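Local coordinates for protein succinate-semialdehyde dehydrogenase (Streptococcus pyogenes MGAS1882, PDB 4OGD) that probably oxidises succinic semialdehyde to succinate, with NADP+ as cofactor, as a member of the aldehyde dehydrogenase family, at residues 33-38 and 175-180; 43-48 and 98-103; 50-55 and 141-146; 122-127 and 198-203. All coordinates share one frame; numbering follows the deposited sequence.

From the N terminus, helix 22-41 opens contact 1, which closes only when the chain returns in the loop at 175-180. Contacts 2 and 3 lie wholly within that span. They use the start of helix 45-61 with its lead-in, and its next turns, and cross each other: 43-48 waits for the end of helix 78-103, and 50-55 waits for helix 136-148. R48 of contact 2 lies next to F146 of contact 3. Contact 4 begins at 122-127, after contact 2 has closed, and ends at 198-203, so it crosses contacts 1 and 3. Together they tie the N-terminal helices and helix 136-148 to the parallel strands of the Rossmann-type sheet, Y36 and H33 touching contact 4.

Contact 1: residues 33-38 and 175-180; sequences HLLYKK and GAEAGS
The type II beta turn from E177 to S180, in the loop before strand 181-183, packs against L35 and K38 of helix 22-41. L35 has its CG anti to the backbone N (chi1 -176°), and its two methyls divide the work. CD1 lies against the carboxylate end of E177, 3.4 Å from E177 CD, while CD2 rests on the G179-S180 peptide, 3.4 Å from S180 N. The L35 and E177 side chains run past each other in opposite directions. Beyond them the extended chain of K38 meets E177 tip to tip: K38 NZ bonds E177 OE1 at 2.9 Å on its syn side, 20° out of the carboxylate plane, in a salt bridge at the margin of the apolar contact. Behind L35 the turn is braced from within, because E177 O accepts from both S180 N and S180 OG. G179 sits at the third position of the turn with phi 108°. S180 also touches W39 and F146, and its backbone pairs with M152. The turn belongs to the beta-alpha-beta crossover from strand 152-155 through helix 161-173 to edge strand 181-183, and helix 22-41 packs on it from outside.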
loop_
_atom_site.group_PDB
_atom_site.type_symbol
_atom_site.label_atom_id
_atom_site.label_comp_id
_atom_site.label_asym_id
_atom_site.label_seq_id
_atom_site.Cartn_x
_atom_site.Cartn_y
_atom_site.Cartn_z
ATOM N N HIS A 33 -9.326 -5.082 -19.632
ATOM C CA HIS A 33 -8.662 -6.325 -19.255
ATOM C C HIS A 33 -7.940 -6.932 -20.455
ATOM O O HIS A 33 -6.794 -7.384 -20.348
ATOM C CB HIS A 33 -9.669 -7.321 -18.673
ATOM C CG HIS A 33 -9.078 -8.655 -18.337
ATOM N ND1 HIS A 33 -8.134 -8.827 -17.345
ATOM C CD2 HIS A 33 -9.295 -9.883 -18.866
ATOM C CE1 HIS A 33 -7.795 -10.102 -17.280
ATOM N NE2 HIS A 33 -8.481 -10.765 -18.194
ATOM N N LEU A 34 -8.609 -6.934 -21.605
ATOM C CA LEU A 34 -7.990 -7.484 -22.808
ATOM C C LEU A 34 -6.759 -6.677 -23.213
ATOM O O LEU A 34 -5.774 -7.236 -23.695
ATOM C CB LEU A 34 -9.000 -7.568 -23.953
ATOM C CG LEU A 34 -10.147 -8.563 -23.734
ATOM C CD1 LEU A 34 -11.118 -8.535 -24.911
ATOM C CD2 LEU A 34 -9.632 -9.974 -23.506
ATOM N N LEU A 35 -6.808 -5.365 -22.995
ATOM C CA LEU A 35 -5.666 -4.515 -23.310
ATOM C C LEU A 35 -4.511 -4.805 -22.357
ATOM O O LEU A 35 -3.351 -4.863 -22.777
ATOM C CB LEU A 35 -6.062 -3.030 -23.292
ATOM C CG LEU A 35 -4.994 -2.012 -23.707
ATOM C CD1 LEU A 35 -4.510 -2.289 -25.127
ATOM C CD2 LEU A 35 -5.543 -0.602 -23.616
ATOM N N TYR A 36 -4.826 -5.001 -21.077
ATOM C CA TYR A 36 -3.811 -5.430 -20.120
ATOM C C TYR A 36 -3.127 -6.710 -20.610
ATOM O O TYR A 36 -1.898 -6.810 -20.606
ATOM C CB TYR A 36 -4.415 -5.653 -18.721
ATOM C CG TYR A 36 -3.596 -6.638 -17.933
ATOM C CD1 TYR A 36 -2.392 -6.253 -17.362
ATOM C CD2 TYR A 36 -4.001 -7.963 -17.797
ATOM C CE1 TYR A 36 -1.610 -7.155 -16.659
ATOM C CE2 TYR A 36 -3.219 -8.878 -17.101
ATOM C CZ TYR A 36 -2.028 -8.461 -16.534
ATOM O OH TYR A 36 -1.231 -9.350 -15.836
ATOM N N LYS A 37 -3.924 -7.692 -21.028
ATOM C CA LYS A 37 -3.377 -8.968 -21.486
ATOM C C LYS A 37 -2.541 -8.812 -22.761
ATOM O O LYS A 37 -1.494 -9.449 -22.910
ATOM C CB LYS A 37 -4.496 -9.989 -21.720
ATOM C CG LYS A 37 -5.153 -10.518 -20.455
ATOM C CD LYS A 37 -4.221 -11.452 -19.680
ATOM C CE LYS A 37 -4.960 -12.174 -18.562
ATOM N NZ LYS A 37 -4.078 -13.176 -17.852
ATOM N N LYS A 38 -3.014 -7.976 -23.680
ATOM C CA LYS A 38 -2.269 -7.689 -24.903
ATOM C C LYS A 38 -0.891 -7.098 -24.609
ATOM O O LYS A 38 0.112 -7.494 -25.203
ATOM C CB LYS A 38 -3.076 -6.756 -25.819
ATOM C CG LYS A 38 -2.296 -6.231 -27.027
ATOM C CD LYS A 38 -3.188 -5.399 -27.928
ATOM C CE LYS A 38 -2.401 -4.804 -29.085
ATOM N NZ LYS A 38 -3.330 -4.141 -30.037
ATOM N N GLY A 175 -3.212 8.782 -29.951
ATOM C CA GLY A 175 -2.942 7.525 -30.627
ATOM C C GLY A 175 -2.930 6.291 -29.742
ATOM O O GLY A 175 -2.676 5.189 -30.218
ATOM N N ALA A 176 -3.205 6.470 -28.453
ATOM C CA ALA A 176 -3.239 5.345 -27.527
ATOM C C ALA A 176 -4.416 4.445 -27.864
ATOM O O ALA A 176 -5.462 4.924 -28.301
ATOM C CB ALA A 176 -3.348 5.849 -26.085
ATOM N N GLU A 177 -4.247 3.139 -27.665
ATOM C CA GLU A 177 -5.320 2.202 -27.966
ATOM C C GLU A 177 -6.511 2.465 -27.055
ATOM O O GLU A 177 -6.336 2.825 -25.890
ATOM C CB GLU A 177 -4.847 0.754 -27.819
ATOM C CG GLU A 177 -5.932 -0.256 -28.151
ATOM C CD GLU A 177 -5.413 -1.657 -28.383
ATOM O OE1 GLU A 177 -4.199 -1.817 -28.624
ATOM O OE2 GLU A 177 -6.242 -2.592 -28.331
ATOM N N ALA A 178 -7.713 2.329 -27.603
ATOM C CA ALA A 178 -8.932 2.421 -26.810
ATOM C C ALA A 178 -8.836 1.505 -25.596
ATOM O O ALA A 178 -8.501 0.317 -25.716
ATOM C CB ALA A 178 -10.148 2.065 -27.656
ATOM N N GLY A 179 -9.120 2.067 -24.428
ATOM C CA GLY A 179 -9.018 1.311 -23.195
ATOM C C GLY A 179 -7.835 1.739 -22.348
ATOM O O GLY A 179 -7.764 1.389 -21.167
ATOM N N SER A 180 -6.894 2.482 -22.934
ATOM C CA SER A 180 -5.741 2.966 -22.164
ATOM C C SER A 180 -6.215 3.776 -20.948
ATOM O O SER A 180 -5.720 3.602 -19.825
ATOM C CB SER A 180 -4.795 3.796 -23.041
ATOM O OG SER A 180 -4.178 2.981 -24.032
#

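Contact 2: residues 43-48 and 98-103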
loop_
_atom_site.group_PDB
_atom_site.type_symbol
_atom_site.label_atom_id
_atom_site.label_comp_id
_atom_site.label_asym_id
_atom_site.label_seq_id
_atom_site.Cartn_x
_atom_site.Cartn_y
_atom_site.Cartn_z
ATOM N N ASP A 43 5.121 -6.817 -26.724
ATOM C CA ASP A 43 5.873 -5.643 -26.279
ATOM C C ASP A 43 5.426 -4.388 -27.024
ATOM O O ASP A 43 5.734 -4.208 -28.201
ATOM C CB ASP A 43 7.373 -5.866 -26.481
ATOM C CG ASP A 43 8.222 -4.739 -25.913
ATOM O OD1 ASP A 43 7.668 -3.733 -25.423
ATOM O OD2 ASP A 43 9.463 -4.861 -25.969
ATOM N N HIS A 44 4.716 -3.514 -26.318
ATOM C CA HIS A 44 4.209 -2.279 -26.900
ATOM C C HIS A 44 4.722 -1.070 -26.133
ATOM O O HIS A 44 4.178 0.031 -26.259
ATOM C CB HIS A 44 2.678 -2.283 -26.903
ATOM C CG HIS A 44 2.079 -3.286 -27.839
ATOM N ND1 HIS A 44 1.819 -3.005 -29.164
ATOM C CD2 HIS A 44 1.705 -4.573 -27.646
ATOM C CE1 HIS A 44 1.302 -4.073 -29.744
ATOM N NE2 HIS A 44 1.224 -5.039 -28.847
ATOM N N LEU A 45 5.775 -1.269 -25.344
ATOM C CA LEU A 45 6.327 -0.188 -24.528
ATOM C C LEU A 45 6.734 1.049 -25.328
ATOM O O LEU A 45 6.374 2.170 -24.961
ATOM C CB LEU A 45 7.515 -0.676 -23.696
ATOM C CG LEU A 45 8.225 0.407 -22.872
ATOM C CD1 LEU A 45 7.269 1.071 -21.875
ATOM C CD2 LEU A 45 9.421 -0.181 -22.152
ATOM N N GLU A 46 7.483 0.861 -26.414
ATOM C CA GLU A 46 7.907 2.012 -27.217
ATOM C C GLU A 46 6.715 2.795 -27.783
ATOM O O GLU A 46 6.749 4.026 -27.836
ATOM C CB GLU A 46 8.866 1.584 -28.337
ATOM C CG GLU A 46 10.238 1.143 -27.829
ATOM C CD GLU A 46 10.955 2.235 -27.046
ATOM O OE1 GLU A 46 10.837 3.418 -27.425
ATOM O OE2 GLU A 46 11.645 1.911 -26.059
ATOM N N GLU A 47 5.661 2.091 -28.191
ATOM C CA GLU A 47 4.450 2.757 -28.643
ATOM C C GLU A 47 3.838 3.593 -27.524
ATOM O O GLU A 47 3.449 4.740 -27.739
ATOM C CB GLU A 47 3.423 1.743 -29.138
ATOM C CG GLU A 47 3.786 1.073 -30.442
ATOM C CD GLU A 47 2.785 0.008 -30.826
ATOM O OE1 GLU A 47 2.052 -0.477 -29.934
ATOM O OE2 GLU A 47 2.718 -0.340 -32.019
ATOM N N ARG A 48 3.748 3.022 -26.328
ATOM C CA ARG A 48 3.160 3.771 -25.220
ATOM C C ARG A 48 4.022 4.975 -24.852
ATOM O O ARG A 48 3.494 6.036 -24.529
ATOM C CB ARG A 48 2.886 2.877 -24.000
ATOM C CG ARG A 48 1.831 1.819 -24.265
ATOM C CD ARG A 48 1.305 1.163 -22.975
ATOM N NE ARG A 48 2.377 0.652 -22.131
ATOM C CZ ARG A 48 2.933 -0.546 -22.281
ATOM N NH1 ARG A 48 2.520 -1.360 -23.256
ATOM N NH2 ARG A 48 3.911 -0.927 -21.470
ATOM N N LYS A 98 11.543 8.463 -18.506
ATOM C CA LYS A 98 12.104 7.628 -17.451
ATOM C C LYS A 98 11.710 6.163 -17.577
ATOM O O LYS A 98 12.171 5.337 -16.798
ATOM C CB LYS A 98 11.663 8.141 -16.080
ATOM C CG LYS A 98 12.282 9.462 -15.653
ATOM C CD LYS A 98 13.755 9.293 -15.321
ATOM C CE LYS A 98 14.386 10.632 -14.981
ATOM N NZ LYS A 98 15.831 10.496 -14.623
ATOM N N ALA A 99 10.869 5.849 -18.561
ATOM C CA ALA A 99 10.298 4.512 -18.695
ATOM C C ALA A 99 11.330 3.386 -18.618
ATOM O O ALA A 99 11.197 2.470 -17.804
ATOM C CB ALA A 99 9.486 4.411 -19.976
ATOM N N ASP A 100 12.364 3.449 -19.456
ATOM C CA ASP A 100 13.345 2.364 -19.500
ATOM C C ASP A 100 14.062 2.174 -18.163
ATOM O O ASP A 100 14.225 1.045 -17.693
ATOM C CB ASP A 100 14.368 2.588 -20.617
ATOM C CG ASP A 100 13.745 2.557 -21.997
ATOM O OD1 ASP A 100 12.666 1.953 -22.160
ATOM O OD2 ASP A 100 14.345 3.142 -22.926
ATOM N N GLU A 101 14.479 3.278 -17.554
ATOM C CA GLU A 101 15.163 3.229 -16.267
ATOM C C GLU A 101 14.251 2.679 -15.167
ATOM O O GLU A 101 14.669 1.874 -14.327
ATOM C CB GLU A 101 15.650 4.628 -15.873
ATOM C CG GLU A 101 16.262 4.668 -14.473
ATOM C CD GLU A 101 16.591 6.073 -14.008
ATOM O OE1 GLU A 101 16.782 6.958 -14.868
ATOM O OE2 GLU A 101 16.646 6.293 -12.781
ATOM N N PHE A 102 13.001 3.123 -15.173
ATOM C CA PHE A 102 12.064 2.747 -14.116
ATOM C C PHE A 102 11.568 1.308 -14.254
ATOM O O PHE A 102 11.106 0.716 -13.278
ATOM C CB PHE A 102 10.873 3.706 -14.085
ATOM C CG PHE A 102 11.187 5.066 -13.514
ATOM C CD1 PHE A 102 12.472 5.391 -13.076
ATOM C CD2 PHE A 102 10.182 6.017 -13.403
ATOM C CE1 PHE A 102 12.744 6.645 -12.548
ATOM C CE2 PHE A 102 10.442 7.271 -12.868
ATOM C CZ PHE A 102 11.727 7.585 -12.441
ATOM N N LEU A 103 11.653 0.755 -15.464
ATOM C CA LEU A 103 11.183 -0.610 -15.729
ATOM C C LEU A 103 12.296 -1.656 -15.719
ATOM O O LEU A 103 12.029 -2.854 -15.845
ATOM C CB LEU A 103 10.461 -0.656 -17.074
ATOM C CG LEU A 103 9.047 -0.087 -17.092
ATOM C CD1 LEU A 103 8.551 0.100 -18.516
ATOM C CD2 LEU A 103 8.127 -1.027 -16.324
#
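L45 and L103 reach toward each other tip to tip and form the close-packed part of this contact. L103 CD1 fits against both methyls of L45, 3.7 Å from L45 CD1 and the same from L45 CD2. L45 CG stands anti to the backbone N (chi1 176°), on the side of helix 78-103. There A99 CB adds a looser apolar neighbour at 4.4 Å from L45 CD1. I147 of helix 136-148 touches A99 and L103 from outside the pair. Toward solvent the contact turns polar and thin. E46, bent at chi2, brings its OE2 to 4.0 Å from D100 OD1, the carboxylate planes 52° apart. K49 NZ forms a salt bridge with each acid, which probably offsets the repulsion of the like charges. The other flank of L45 is the helix start: D43 OD1 accepts the backbone N of L45 at 3.1 Å, an Asx turn, and H44 at the N-cap position gives ND1 to E47 OE1 at 2.7 Å. Behind, R48 makes a cation-pi contact with W39. This is the packing of a helix N terminus, opened by an Asx turn, on the last turns of the long helix 78-103.

Contact 3: residues 50-55 and 141-146; sequences AQLHQV and VFAPNF
L52, F142 and F146 all hold CG anti to the backbone N, which for F142 and F146 (chi1 170° and -180°) carries CG out from a backbone whose side chains point at helix 45-61. The L52 branch meets F142 with one methyl and A143 with the other. Its CD2 lies 4.0 Å from A143 CB, and its CD1 approaches F142 CE2 obliquely at 4.0 Å as the two side chains slide past each other in opposite directions. L52 CB completes the apolar patch against F146 CD2 at 4.1 Å. F146 turns its edge to the other helix: Q51 OE1 lies in the ring plane 3.3 Å from F146 CZ, facing the slightly positive ring hydrogens. On the flat side, F142 CZ sits 3.6 Å above the F146 ring plane, offset toward the rim, so the two rings brace each other. The helix is kinked where the N atoms of V141 and P144 make no bond to the preceding turn. Nearby, V141 O takes two donors from opposite faces of its plane, N145 N and N145 ND2. A92 and Y95 of helix 78-103 touch L52 and A143, while M152 touches F142. The helix segments run nearly antiparallel, their axes 10.9 Å apart. Helix 136-148 is the crossover of a beta-alpha-beta unit in the Rossmann-type sheet, between parallel strands 124-128 and 152-155, and helix 45-61 packs on its outer side.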
loop_
_atom_site.group_PDB
_atom_site.type_symbol
_atom_site.label_atom_id
_atom_site.label_comp_id
_atom_site.label_asym_id
_atom_site.label_seq_id
_atom_site.Cartn_x
_atom_site.Cartn_y
_atom_site.Cartn_z
ATOM N N ALA A 50 5.864 6.741 -26.917
ATOM C CA ALA A 50 5.614 7.735 -27.954
ATOM C C ALA A 50 4.236 8.364 -27.789
ATOM O O ALA A 50 4.064 9.567 -27.991
ATOM C CB ALA A 50 5.743 7.105 -29.335
ATOM N N GLN A 51 3.249 7.544 -27.452
ATOM C CA GLN A 51 1.891 8.040 -27.262
ATOM C C GLN A 51 1.799 8.999 -26.077
ATOM O O GLN A 51 1.089 9.999 -26.140
ATOM C CB GLN A 51 0.919 6.866 -27.104
ATOM C CG GLN A 51 0.687 6.102 -28.412
ATOM C CD GLN A 51 0.280 4.665 -28.188
ATOM O OE1 GLN A 51 -0.028 4.267 -27.068
ATOM N NE2 GLN A 51 0.284 3.868 -29.258
ATOM N N LEU A 52 2.524 8.705 -25.001
ATOM C CA LEU A 52 2.538 9.601 -23.843
ATOM C C LEU A 52 3.233 10.934 -24.149
ATOM O O LEU A 52 2.784 11.994 -23.720
ATOM C CB LEU A 52 3.167 8.909 -22.623
ATOM C CG LEU A 52 3.029 9.636 -21.286
ATOM C CD1 LEU A 52 1.566 9.939 -20.962
ATOM C CD2 LEU A 52 3.673 8.811 -20.174
ATOM N N HIS A 53 4.324 10.888 -24.902
ATOM C CA HIS A 53 4.906 12.119 -25.413
ATOM C C HIS A 53 3.904 12.899 -26.272
ATOM O O HIS A 53 3.881 14.127 -26.231
ATOM C CB HIS A 53 6.182 11.825 -26.202
ATOM C CG HIS A 53 7.384 11.574 -25.344
ATOM N ND1 HIS A 53 7.797 12.456 -24.369
ATOM C CD2 HIS A 53 8.274 10.553 -25.330
ATOM C CE1 HIS A 53 8.890 11.990 -23.790
ATOM N NE2 HIS A 53 9.201 10.837 -24.356
ATOM N N GLN A 54 3.071 12.192 -27.041
ATOM C CA GLN A 54 2.105 12.856 -27.916
ATOM C C GLN A 54 0.983 13.479 -27.093
ATOM O O GLN A 54 0.433 14.529 -27.456
ATOM C CB GLN A 54 1.557 11.889 -28.985
ATOM C CG GLN A 54 0.629 12.543 -30.036
ATOM C CD GLN A 54 1.308 13.666 -30.836
ATOM O OE1 GLN A 54 2.529 13.742 -30.912
ATOM N NE2 GLN A 54 0.505 14.533 -31.431
ATOM N N VAL A 55 0.651 12.851 -25.967
ATOM C CA VAL A 55 -0.303 13.455 -25.045
ATOM C C VAL A 55 0.219 14.819 -24.600
ATOM O O VAL A 55 -0.509 15.812 -24.635
ATOM C CB VAL A 55 -0.580 12.557 -23.814
ATOM C CG1 VAL A 55 -1.333 13.341 -22.749
ATOM C CG2 VAL A 55 -1.373 11.336 -24.220
ATOM N N VAL A 141 -1.413 9.811 -12.003
ATOM C CA VAL A 141 -1.577 8.361 -11.977
ATOM C C VAL A 141 -1.685 7.730 -13.356
ATOM O O VAL A 141 -1.245 6.595 -13.538
ATOM C CB VAL A 141 -2.759 7.912 -11.083
ATOM C CG1 VAL A 141 -2.474 8.274 -9.648
ATOM C CG2 VAL A 141 -4.061 8.543 -11.532
ATOM N N PHE A 142 -2.244 8.448 -14.334
ATOM C CA PHE A 142 -2.303 7.891 -15.680
ATOM C C PHE A 142 -0.906 7.679 -16.272
ATOM O O PHE A 142 -0.630 6.619 -16.842
ATOM C CB PHE A 142 -3.145 8.763 -16.619
ATOM C CG PHE A 142 -3.036 8.350 -18.055
ATOM C CD1 PHE A 142 -3.625 7.171 -18.491
ATOM C CD2 PHE A 142 -2.314 9.117 -18.959
ATOM C CE1 PHE A 142 -3.508 6.765 -19.819
ATOM C CE2 PHE A 142 -2.188 8.709 -20.285
ATOM C CZ PHE A 142 -2.787 7.546 -20.709
ATOM N N ALA A 143 -0.036 8.682 -16.163
ATOM C CA ALA A 143 1.281 8.592 -16.805
ATOM C C ALA A 143 2.077 7.347 -16.377
ATOM O O ALA A 143 2.504 6.569 -17.235
ATOM C CB ALA A 143 2.101 9.880 -16.608
ATOM N N PRO A 144 2.262 7.133 -15.057
ATOM C CA PRO A 144 3.044 5.939 -14.702
ATOM C C PRO A 144 2.330 4.613 -14.987
ATOM O O PRO A 144 2.966 3.649 -15.413
ATOM C CB PRO A 144 3.285 6.112 -13.195
ATOM C CG PRO A 144 2.147 6.974 -12.734
ATOM C CD PRO A 144 1.925 7.939 -13.866
ATOM N N ASN A 145 1.025 4.545 -14.761
ATOM C CA ASN A 145 0.322 3.306 -15.042
ATOM C C ASN A 145 0.277 2.959 -16.529
ATOM O O ASN A 145 0.393 1.794 -16.906
ATOM C CB ASN A 145 -1.072 3.308 -14.405
ATOM C CG ASN A 145 -1.009 3.073 -12.900
ATOM O OD1 ASN A 145 -0.699 1.970 -12.451
ATOM N ND2 ASN A 145 -1.285 4.115 -12.119
ATOM N N PHE A 146 0.126 3.973 -17.373
ATOM C CA PHE A 146 0.125 3.756 -18.811
ATOM C C PHE A 146 1.477 3.198 -19.252
ATOM O O PHE A 146 1.546 2.245 -20.042
ATOM C CB PHE A 146 -0.182 5.073 -19.516
ATOM C CG PHE A 146 -0.218 4.977 -21.017
ATOM C CD1 PHE A 146 -1.114 4.129 -21.655
ATOM C CD2 PHE A 146 0.625 5.767 -21.788
ATOM C CE1 PHE A 146 -1.154 4.053 -23.040
ATOM C CE2 PHE A 146 0.591 5.699 -23.173
ATOM C CZ PHE A 146 -0.299 4.838 -23.797
#

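Contact 4: residues 122-127 and 198-203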
loop_
_atom_site.group_PDB
_atom_site.type_symbol
_atom_site.label_atom_id
_atom_site.label_comp_id
_atom_site.label_asym_id
_atom_site.label_seq_id
_atom_site.Cartn_x
_atom_site.Cartn_y
_atom_site.Cartn_z
ATOM N N THR A 122 -0.012 -5.250 -13.636
ATOM C CA THR A 122 -0.895 -6.124 -12.880
ATOM C C THR A 122 -2.310 -6.219 -13.432
ATOM O O THR A 122 -2.946 -7.263 -13.305
ATOM C CB THR A 122 -0.944 -5.719 -11.398
ATOM O OG1 THR A 122 -1.220 -4.316 -11.286
ATOM C CG2 THR A 122 0.394 -6.006 -10.742
ATOM N N GLY A 123 -2.806 -5.153 -14.051
ATOM C CA GLY A 123 -4.172 -5.171 -14.549
ATOM C C GLY A 123 -4.825 -3.811 -14.674
ATOM O O GLY A 123 -4.147 -2.814 -14.907
ATOM N N VAL A 124 -6.148 -3.772 -14.523
ATOM C CA VAL A 124 -6.903 -2.526 -14.671
ATOM C C VAL A 124 -6.912 -1.769 -13.345
ATOM O O VAL A 124 -7.183 -2.346 -12.287
ATOM C CB VAL A 124 -8.350 -2.790 -15.131
ATOM C CG1 VAL A 124 -9.099 -1.472 -15.360
ATOM C CG2 VAL A 124 -8.346 -3.639 -16.399
ATOM N N ILE A 125 -6.594 -0.482 -13.407
ATOM C CA ILE A 125 -6.562 0.357 -12.212
ATOM C C ILE A 125 -7.734 1.332 -12.236
ATOM O O ILE A 125 -7.953 2.014 -13.239
ATOM C CB ILE A 125 -5.248 1.155 -12.139
ATOM C CG1 ILE A 125 -4.047 0.206 -12.110
ATOM C CG2 ILE A 125 -5.242 2.082 -10.929
ATOM C CD1 ILE A 125 -4.064 -0.755 -10.942
ATOM N N LEU A 126 -8.496 1.383 -11.144
ATOM C CA LEU A 126 -9.504 2.423 -10.964
ATOM C C LEU A 126 -8.888 3.650 -10.311
ATOM O O LEU A 126 -8.342 3.569 -9.205
ATOM C CB LEU A 126 -10.666 1.924 -10.098
ATOM C CG LEU A 126 -11.633 3.015 -9.637
ATOM C CD1 LEU A 126 -12.370 3.667 -10.806
ATOM C CD2 LEU A 126 -12.635 2.470 -8.622
ATOM N N ALA A 127 -8.984 4.782 -10.998
ATOM C CA ALA A 127 -8.564 6.057 -10.438
ATOM C C ALA A 127 -9.801 6.856 -10.068
ATOM O O ALA A 127 -10.717 7.012 -10.880
ATOM C CB ALA A 127 -7.700 6.827 -11.442
ATOM N N LYS A 198 -12.959 -8.643 -10.627
ATOM C CA LYS A 198 -11.639 -9.267 -10.579
ATOM C C LYS A 198 -10.662 -8.754 -11.636
ATOM O O LYS A 198 -9.462 -8.995 -11.537
ATOM C CB LYS A 198 -11.743 -10.795 -10.630
ATOM C CG LYS A 198 -12.261 -11.346 -11.932
ATOM C CD LYS A 198 -12.417 -12.847 -11.808
ATOM C CE LYS A 198 -12.672 -13.501 -13.148
ATOM N NZ LYS A 198 -12.657 -14.983 -12.990
ATOM N N ARG A 199 -11.167 -8.043 -12.641
ATOM C CA ARG A 199 -10.292 -7.461 -13.654
ATOM C C ARG A 199 -9.606 -6.213 -13.115
ATOM O O ARG A 199 -8.570 -5.793 -13.628
ATOM C CB ARG A 199 -11.079 -7.138 -14.926
ATOM C CG ARG A 199 -11.543 -8.385 -15.669
ATOM C CD ARG A 199 -12.629 -8.076 -16.702
ATOM N NE ARG A 199 -13.879 -7.660 -16.069
ATOM C CZ ARG A 199 -15.057 -7.609 -16.688
ATOM N NH1 ARG A 199 -15.159 -7.961 -17.966
ATOM N NH2 ARG A 199 -16.140 -7.212 -16.025
ATOM N N VAL A 200 -10.188 -5.636 -12.068
ATOM C CA VAL A 200 -9.635 -4.449 -11.424
ATOM C C VAL A 200 -8.709 -4.853 -10.274
ATOM O O VAL A 200 -9.089 -5.641 -9.398
ATOM C CB VAL A 200 -10.762 -3.507 -10.962
ATOM C CG1 VAL A 200 -10.211 -2.345 -10.167
ATOM C CG2 VAL A 200 -11.541 -3.017 -12.194
ATOM N N VAL A 201 -7.482 -4.338 -10.295
ATOM C CA VAL A 201 -6.437 -4.852 -9.411
ATOM C C VAL A 201 -5.847 -3.815 -8.465
ATOM O O VAL A 201 -4.878 -4.087 -7.753
ATOM C CB VAL A 201 -5.285 -5.482 -10.225
ATOM C CG1 VAL A 201 -5.831 -6.574 -11.146
ATOM C CG2 VAL A 201 -4.542 -4.416 -11.030
ATOM N N GLY A 202 -6.427 -2.624 -8.454
ATOM C CA GLY A 202 -5.908 -1.562 -7.617
ATOM C C GLY A 202 -6.788 -0.344 -7.733
ATOM O O GLY A 202 -7.443 -0.131 -8.756
ATOM N N VAL A 203 -6.810 0.453 -6.674
ATOM C CA VAL A 203 -7.564 1.700 -6.684
ATOM C C VAL A 203 -6.680 2.824 -6.160
ATOM O O VAL A 203 -6.135 2.735 -5.062
ATOM C CB VAL A 203 -8.838 1.616 -5.813
ATOM C CG1 VAL A 203 -9.637 2.893 -5.952
ATOM C CG2 VAL A 203 -9.693 0.402 -6.204
HETATM O O HOH W 1 -1.995 -4.152 -8.346
#
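L126 and V203 lie side by side and point the same way, L126 CD2 4.0 Å from V203 CG1, at the apolar centre of two neighbouring strands. V200 joins them on this face, its CG1 4.3 Å from L126 CB, and V124 follows next to V200. V194 and I195 of helix 188-196, with L29 and A32 of helix 22-41, cover this side. On the other face I125 CD1 packs at 3.7 Å against V201 CG2, the two side chains crossing at about a right angle, and also lies over the side-chain-less G202. These are parallel strands at the middle of the Rossmann-type sheet that gives the family its NAD(P)-binding domain. Backbone bonds join strands 124-128 and 200-206: V201 N to V124 O at 2.8 Å, and L126 N to G202 O at 3.0 Å. Between the V124-V200 and L126-V203 pairs one strand spends one residue and the other two, a beta bulge at V201 and G202, opposite I125, where the V201 side chain points at T122 and G123. A longer bond, V124 N to R199 O at 3.3 Å, lies at the N-terminal end. T122 OG1 sits between the backbone N and the carbonyl carbon (chi1 51°), where V201 CG2 meets it at 3.3 Å. A water donates to T122 OG1 and to V201 O, while T122 OG1 also bonds F446 O. Farthest out, the R199 guanidinium turns away to salt bridges with D197 and E30.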